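Long-range contacts in GH26A (Muricauda sp. MAR_2010_75, PDB 6Q75), which probably hydrolyses beta-mannan-type polysaccharides, as do many glycoside hydrolases of family 26, using a (beta/alpha)8-barrel scaffold: residues A[244-249]-A[270-275]; A[259-264]-A[290-295]. All coordinates share one frame; numbering follows the deposited sequence.

Contact 1: residues A[244-249]-A[270-275]; sequences VDILAT and GKPIAL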
loop_
_atom_site.group_PDB
_atom_site.type_symbol
_atom_site.label_atom_id
_atom_site.label_comp_id
_atom_site.label_asym_id
_atom_site.label_seq_id
_atom_site.Cartn_x
_atom_site.Cartn_y
_atom_site.Cartn_z
ATOM N N VAL A 244 1.951 -8.869 -9.722
ATOM C CA VAL A 244 2.521 -8.094 -8.616
ATOM C C VAL A 244 3.807 -7.423 -9.101
ATOM O O VAL A 244 4.659 -8.088 -9.697
ATOM C CB VAL A 244 2.814 -8.988 -7.391
ATOM C CG1 VAL A 244 3.522 -8.172 -6.294
ATOM C CG2 VAL A 244 1.531 -9.652 -6.847
ATOM N N ASP A 245 3.955 -6.110 -8.843
ATOM C CA ASP A 245 5.187 -5.373 -9.143
ATOM C C ASP A 245 6.136 -5.325 -7.949
ATOM O O ASP A 245 7.353 -5.447 -8.116
ATOM C CB ASP A 245 4.864 -3.927 -9.548
ATOM C CG ASP A 245 4.237 -3.818 -10.947
ATOM O OD1 ASP A 245 4.856 -4.273 -11.949
ATOM O OD2 ASP A 245 3.111 -3.275 -11.034
ATOM N N ILE A 246 5.598 -5.105 -6.760
ATOM C CA ILE A 246 6.401 -4.869 -5.558
ATOM C C ILE A 246 5.751 -5.641 -4.425
ATOM O O ILE A 246 4.521 -5.666 -4.321
ATOM C CB ILE A 246 6.465 -3.363 -5.246
ATOM C CG1 ILE A 246 7.133 -2.613 -6.398
ATOM C CG2 ILE A 246 7.228 -3.103 -3.905
ATOM C CD1 ILE A 246 7.504 -1.220 -6.063
ATOM N N LEU A 247 6.562 -6.253 -3.546
ATOM C CA LEU A 247 6.033 -6.911 -2.353
ATOM C C LEU A 247 6.330 -6.070 -1.121
ATOM O O LEU A 247 7.371 -5.425 -1.029
ATOM C CB LEU A 247 6.592 -8.336 -2.166
ATOM C CG LEU A 247 6.199 -9.391 -3.216
ATOM C CD1 LEU A 247 6.905 -9.190 -4.542
ATOM C CD2 LEU A 247 6.410 -10.831 -2.683
ATOM N N ALA A 248 5.366 -5.994 -0.218
ATOM C CA ALA A 248 5.534 -5.135 0.935
ATOM C C ALA A 248 4.968 -5.836 2.153
ATOM O O ALA A 248 4.168 -6.770 2.053
ATOM C CB ALA A 248 4.833 -3.784 0.751
ATOM N N THR A 249 5.389 -5.363 3.313
ATOM C CA THR A 249 4.831 -5.885 4.552
ATOM C C THR A 249 4.727 -4.758 5.570
ATOM O O THR A 249 5.383 -3.720 5.450
ATOM C CB THR A 249 5.653 -7.061 5.094
ATOM O OG1 THR A 249 4.877 -7.752 6.085
ATOM C CG2 THR A 249 6.938 -6.575 5.697
ATOM N N GLY A 270 13.474 -11.266 -6.829
ATOM C CA GLY A 270 13.978 -10.173 -7.632
ATOM C C GLY A 270 13.070 -8.963 -7.731
ATOM O O GLY A 270 13.541 -7.887 -8.110
ATOM N N LYS A 271 11.785 -9.090 -7.396
ATOM C CA LYS A 271 10.951 -7.907 -7.331
ATOM C C LYS A 271 11.328 -7.061 -6.117
ATOM O O LYS A 271 11.785 -7.593 -5.104
ATOM C CB LYS A 271 9.482 -8.296 -7.256
ATOM C CG LYS A 271 9.020 -8.931 -8.571
ATOM C CD LYS A 271 7.554 -9.225 -8.556
ATOM C CE LYS A 271 7.161 -9.915 -9.856
ATOM N NZ LYS A 271 6.991 -8.956 -10.993
ATOM N N PRO A 272 11.124 -5.743 -6.179
ATOM C CA PRO A 272 11.434 -4.913 -5.006
ATOM C C PRO A 272 10.534 -5.267 -3.833
ATOM O O PRO A 272 9.407 -5.739 -4.005
ATOM C CB PRO A 272 11.175 -3.478 -5.482
ATOM C CG PRO A 272 11.146 -3.570 -7.036
ATOM C CD PRO A 272 10.651 -4.949 -7.328
ATOM N N ILE A 273 11.057 -5.040 -2.628
ATOM C CA ILE A 273 10.251 -5.157 -1.422
ATOM C C ILE A 273 10.232 -3.809 -0.714
ATOM O O ILE A 273 11.096 -2.950 -0.932
ATOM C CB ILE A 273 10.753 -6.266 -0.470
ATOM C CG1 ILE A 273 12.152 -5.944 0.042
ATOM C CG2 ILE A 273 10.701 -7.632 -1.120
ATOM C CD1 ILE A 273 12.628 -6.941 1.071
ATOM N N ALA A 274 9.247 -3.641 0.176
ATOM C CA ALA A 274 9.103 -2.369 0.874
ATOM C C ALA A 274 8.414 -2.595 2.208
ATOM O O ALA A 274 7.721 -3.598 2.400
ATOM C CB ALA A 274 8.290 -1.363 0.052
ATOM N N LEU A 275 8.589 -1.633 3.114
ATOM C CA LEU A 275 7.854 -1.611 4.382
ATOM C C LEU A 275 6.595 -0.789 4.166
ATOM O O LEU A 275 6.613 0.441 4.260
ATOM C CB LEU A 275 8.719 -1.038 5.509
ATOM C CG LEU A 275 9.926 -1.887 5.894
ATOM C CD1 LEU A 275 10.995 -1.035 6.644
ATOM C CD2 LEU A 275 9.493 -3.097 6.663
#

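Contact 2: residues A[259-264]-A[290-295]; sequences KDYDQL and QPKWSW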
loop_
_atom_site.group_PDB
_atom_site.type_symbol
_atom_site.label_atom_id
_atom_site.label_comp_id
_atom_site.label_asym_id
_atom_site.label_seq_id
_atom_site.Cartn_x
_atom_site.Cartn_y
_atom_site.Cartn_z
ATOM N N LYS A 259 14.277 -13.147 9.938
ATOM C CA LYS A 259 13.635 -14.276 9.272
ATOM C C LYS A 259 12.458 -13.820 8.413
ATOM O O LYS A 259 12.263 -14.335 7.310
ATOM C CB LYS A 259 13.160 -15.297 10.306
ATOM N N ASP A 260 11.648 -12.878 8.914
ATOM C CA ASP A 260 10.537 -12.343 8.112
ATOM C C ASP A 260 11.052 -11.634 6.863
ATOM O O ASP A 260 10.482 -11.781 5.775
ATOM C CB ASP A 260 9.704 -11.361 8.927
ATOM C CG ASP A 260 8.967 -12.012 10.079
ATOM O OD1 ASP A 260 8.971 -13.257 10.200
ATOM O OD2 ASP A 260 8.408 -11.252 10.885
ATOM N N TYR A 261 12.101 -10.813 7.011
ATOM C CA TYR A 261 12.755 -10.228 5.840
ATOM C C TYR A 261 13.206 -11.311 4.868
ATOM O O TYR A 261 12.937 -11.224 3.663
ATOM C CB TYR A 261 13.929 -9.363 6.295
ATOM C CG TYR A 261 14.867 -8.792 5.244
ATOM C CD1 TYR A 261 14.566 -7.614 4.571
ATOM C CD2 TYR A 261 16.111 -9.377 5.013
ATOM C CE1 TYR A 261 15.479 -7.072 3.648
ATOM C CE2 TYR A 261 17.002 -8.849 4.114
ATOM C CZ TYR A 261 16.697 -7.696 3.445
ATOM O OH TYR A 261 17.633 -7.196 2.566
ATOM N N ASP A 262 13.860 -12.364 5.376
ATOM C CA ASP A 262 14.310 -13.448 4.493
ATOM C C ASP A 262 13.133 -14.121 3.770
ATOM O O ASP A 262 13.239 -14.460 2.579
ATOM C CB ASP A 262 15.080 -14.490 5.302
ATOM C CG ASP A 262 16.457 -14.015 5.730
ATOM O OD1 ASP A 262 16.993 -13.050 5.143
ATOM O OD2 ASP A 262 17.012 -14.626 6.664
ATOM N N GLN A 263 12.006 -14.313 4.469
ATOM C CA GLN A 263 10.818 -14.906 3.849
ATOM C C GLN A 263 10.285 -14.071 2.699
ATOM O O GLN A 263 9.924 -14.613 1.646
ATOM C CB GLN A 263 9.683 -15.050 4.869
ATOM C CG GLN A 263 8.596 -16.103 4.557
ATOM C CD GLN A 263 7.436 -16.115 5.597
ATOM O OE1 GLN A 263 7.384 -15.254 6.474
ATOM N NE2 GLN A 263 6.396 -16.905 5.320
ATOM N N LEU A 264 10.250 -12.754 2.867
ATOM C CA LEU A 264 9.683 -11.928 1.812
ATOM C C LEU A 264 10.631 -11.809 0.640
ATOM O O LEU A 264 10.182 -11.806 -0.506
ATOM C CB LEU A 264 9.347 -10.539 2.340
ATOM C CG LEU A 264 8.374 -9.739 1.484
ATOM C CD1 LEU A 264 6.992 -10.360 1.501
ATOM C CD2 LEU A 264 8.329 -8.313 2.022
ATOM N N GLN A 290 19.176 -5.071 6.598
ATOM C CA GLN A 290 18.011 -5.327 5.741
ATOM C C GLN A 290 17.934 -4.273 4.636
ATOM O O GLN A 290 16.965 -3.510 4.520
ATOM C CB GLN A 290 16.733 -5.379 6.585
ATOM C CG GLN A 290 16.776 -6.532 7.582
ATOM C CD GLN A 290 15.639 -6.549 8.586
ATOM O OE1 GLN A 290 14.589 -5.939 8.341
ATOM N NE2 GLN A 290 15.821 -7.228 9.693
ATOM N N PRO A 291 18.940 -4.244 3.763
ATOM C CA PRO A 291 19.075 -3.121 2.818
ATOM C C PRO A 291 18.066 -3.158 1.692
ATOM O O PRO A 291 17.912 -2.153 0.995
ATOM C CB PRO A 291 20.508 -3.282 2.287
ATOM C CG PRO A 291 20.768 -4.747 2.386
ATOM C CD PRO A 291 20.003 -5.246 3.601
ATOM N N LYS A 292 17.378 -4.269 1.488
ATOM C CA LYS A 292 16.481 -4.361 0.342
ATOM C C LYS A 292 15.173 -3.591 0.531
ATOM O O LYS A 292 14.436 -3.409 -0.444
ATOM C CB LYS A 292 16.196 -5.833 0.043
ATOM C CG LYS A 292 17.358 -6.558 -0.645
ATOM C CD LYS A 292 17.047 -8.032 -0.815
ATOM C CE LYS A 292 18.303 -8.844 -1.115
ATOM N NZ LYS A 292 18.725 -8.718 -2.507
ATOM N N TRP A 293 14.835 -3.145 1.741
ATOM C CA TRP A 293 13.611 -2.360 1.889
ATOM C C TRP A 293 13.718 -1.091 1.048
ATOM O O TRP A 293 14.664 -0.317 1.195
ATOM C CB TRP A 293 13.355 -2.004 3.357
ATOM C CG TRP A 293 13.148 -3.157 4.286
ATOM C CD1 TRP A 293 13.901 -3.451 5.403
ATOM C CD2 TRP A 293 12.083 -4.128 4.260
ATOM N NE1 TRP A 293 13.378 -4.551 6.050
ATOM C CE2 TRP A 293 12.272 -4.987 5.365
ATOM C CE3 TRP A 293 11.002 -4.370 3.392
ATOM C CZ2 TRP A 293 11.427 -6.062 5.636
ATOM C CZ3 TRP A 293 10.160 -5.436 3.671
ATOM C CH2 TRP A 293 10.375 -6.269 4.781
ATOM N N SER A 294 12.734 -0.874 0.165
ATOM C CA SER A 294 12.802 0.235 -0.777
ATOM C C SER A 294 12.170 1.503 -0.255
ATOM O O SER A 294 12.552 2.585 -0.702
ATOM C CB SER A 294 12.103 -0.130 -2.093
ATOM O OG SER A 294 12.590 -1.363 -2.566
ATOM N N TRP A 295 11.180 1.394 0.625
ATOM C CA TRP A 295 10.624 2.553 1.305
ATOM C C TRP A 295 10.042 2.073 2.620
ATOM O O TRP A 295 9.898 0.871 2.860
ATOM C CB TRP A 295 9.573 3.321 0.453
ATOM C CG TRP A 295 8.219 2.680 0.316
ATOM C CD1 TRP A 295 7.171 2.716 1.225
ATOM C CD2 TRP A 295 7.737 1.947 -0.825
ATOM N NE1 TRP A 295 6.078 2.026 0.703
ATOM C CE2 TRP A 295 6.410 1.542 -0.541
ATOM C CE3 TRP A 295 8.306 1.582 -2.052
ATOM C CZ2 TRP A 295 5.634 0.792 -1.454
ATOM C CZ3 TRP A 295 7.537 0.811 -2.953
ATOM C CH2 TRP A 295 6.212 0.443 -2.644
#

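Contact 1: residues A[244-249]-A[270-275]
The side chain of Lys271 leaves its backbone with CG beside the backbone N (chi1 -68°), runs extended to CE and bends at its last torsion (chi4 -80°), which carries NZ to Val244 O at 2.8 Å. The ammonium meets this carbonyl almost head-on, while the methylenes pass Asp245 O and CB packs 3.8 Å from Leu247 CD1. An alanine here has no ammonium, so Val244 O would probably be left without its charged partner, and Leu247 CD1 would keep its contact with CB but lose that of the lysine chain beyond it. Beyond the lysine the two chains become neighbouring parallel strands. Leu247 N donates to Pro272 O at 2.9 Å in the carbonyl plane, and Thr249 N reaches Ala274 O at 3.1 Å. Between them Ala274 N makes a weak, bent bond to Leu247 O, an acceptor that Ile273 CA also approaches at 2.9 Å. Ile246 lies at about a right angle to Pro272, its CG2 3.4 Å from Pro272 O. The small pair Ala248 and Ala274 meets CB to CB on one face; Leu247, Thr249, Ile273 and Leu275 project to the other. These are adjacent staves of the parallel barrel: Ala248 also bonds through its backbone to strand 214-221, Ile246 and Pro272 rest on Ile39 of helix 30-40, and strand 293-299 adjoins 273-278, bringing Trp295 against Ala274 and Trp293 against Leu275.

Contact 2: residues A[259-264]-A[290-295]
Gln290, the first residue to leave helical geometry after helix 284-289, lays its aliphatic chain over one face of the Tyr261 ring. Its CB stands 3.8 Å from the ring centroid, only 17° off the normal, a CH-pi contact, and the chain runs back along the tyrosine in the opposite direction, so that the amide ends beside Tyr261 CB, its plane turned modestly from that of the ring. Tyr261 gets there with its ring swung opposite the backbone N (chi1 172°), sending the hydroxyl away from the helix and into the type I turn from Gln290 to Trp293. Pro291 brings CD to 3.2 Å from Tyr261 OH. Lys292 follows with the polar anchor: its backbone N donates to Tyr261 OH at 3.1 Å, and its side chain crosses the tyrosine at about a right angle, CB and CG packing against the same oxygen. Trp293 then turns its indole face to the edge of Tyr261, an inclined edge-to-face pair, the Tyr261 centroid 5.1 Å from that of the five-membered ring of Trp293, planes at 60°; Tyr261 CD1 comes to 3.6 Å from Trp293 CE2. One turn further along the helix, Leu264 CD2 touches Trp293 CZ3 at 3.8 Å. The indole is fixed in rotation by NE1, which donates in its ring plane to a lone pair of Gln290 OE1 at 2.9 Å, while Gln290 NE2 is held by Gln258 OE1 and Tyr256 O. The contact thus packs helix 258-268 against the start of strand 293-299, where Trp293 also lies on Ile273 and Leu275 of strand 273-278 and on Ile46 of strand 46-51.

Overall arrangement
From the N terminus, the chain enters contact 1 at strand 246-251, passes through helix 258-268 and returns to contact 1 at strand 273-278, closing a parallel beta-alpha-beta unit. The helix inside that loop opens contact 2, which closes after the chain has run through strand 273-278 and helix 284-289, at the start of strand 293-299. The two loops therefore cross rather than nest. Their centres lie about 9 Å apart, and strands 273-278 and 293-299 join them directly as barrel neighbours: Ile273 O probably accepts a hydrogen bond from Ser294 OG, and Leu275 N probably donates one to Trp295 O. Contact 1 pairs two adjacent barrel strands, and contact 2 fastens the helix that connects them to the next strand.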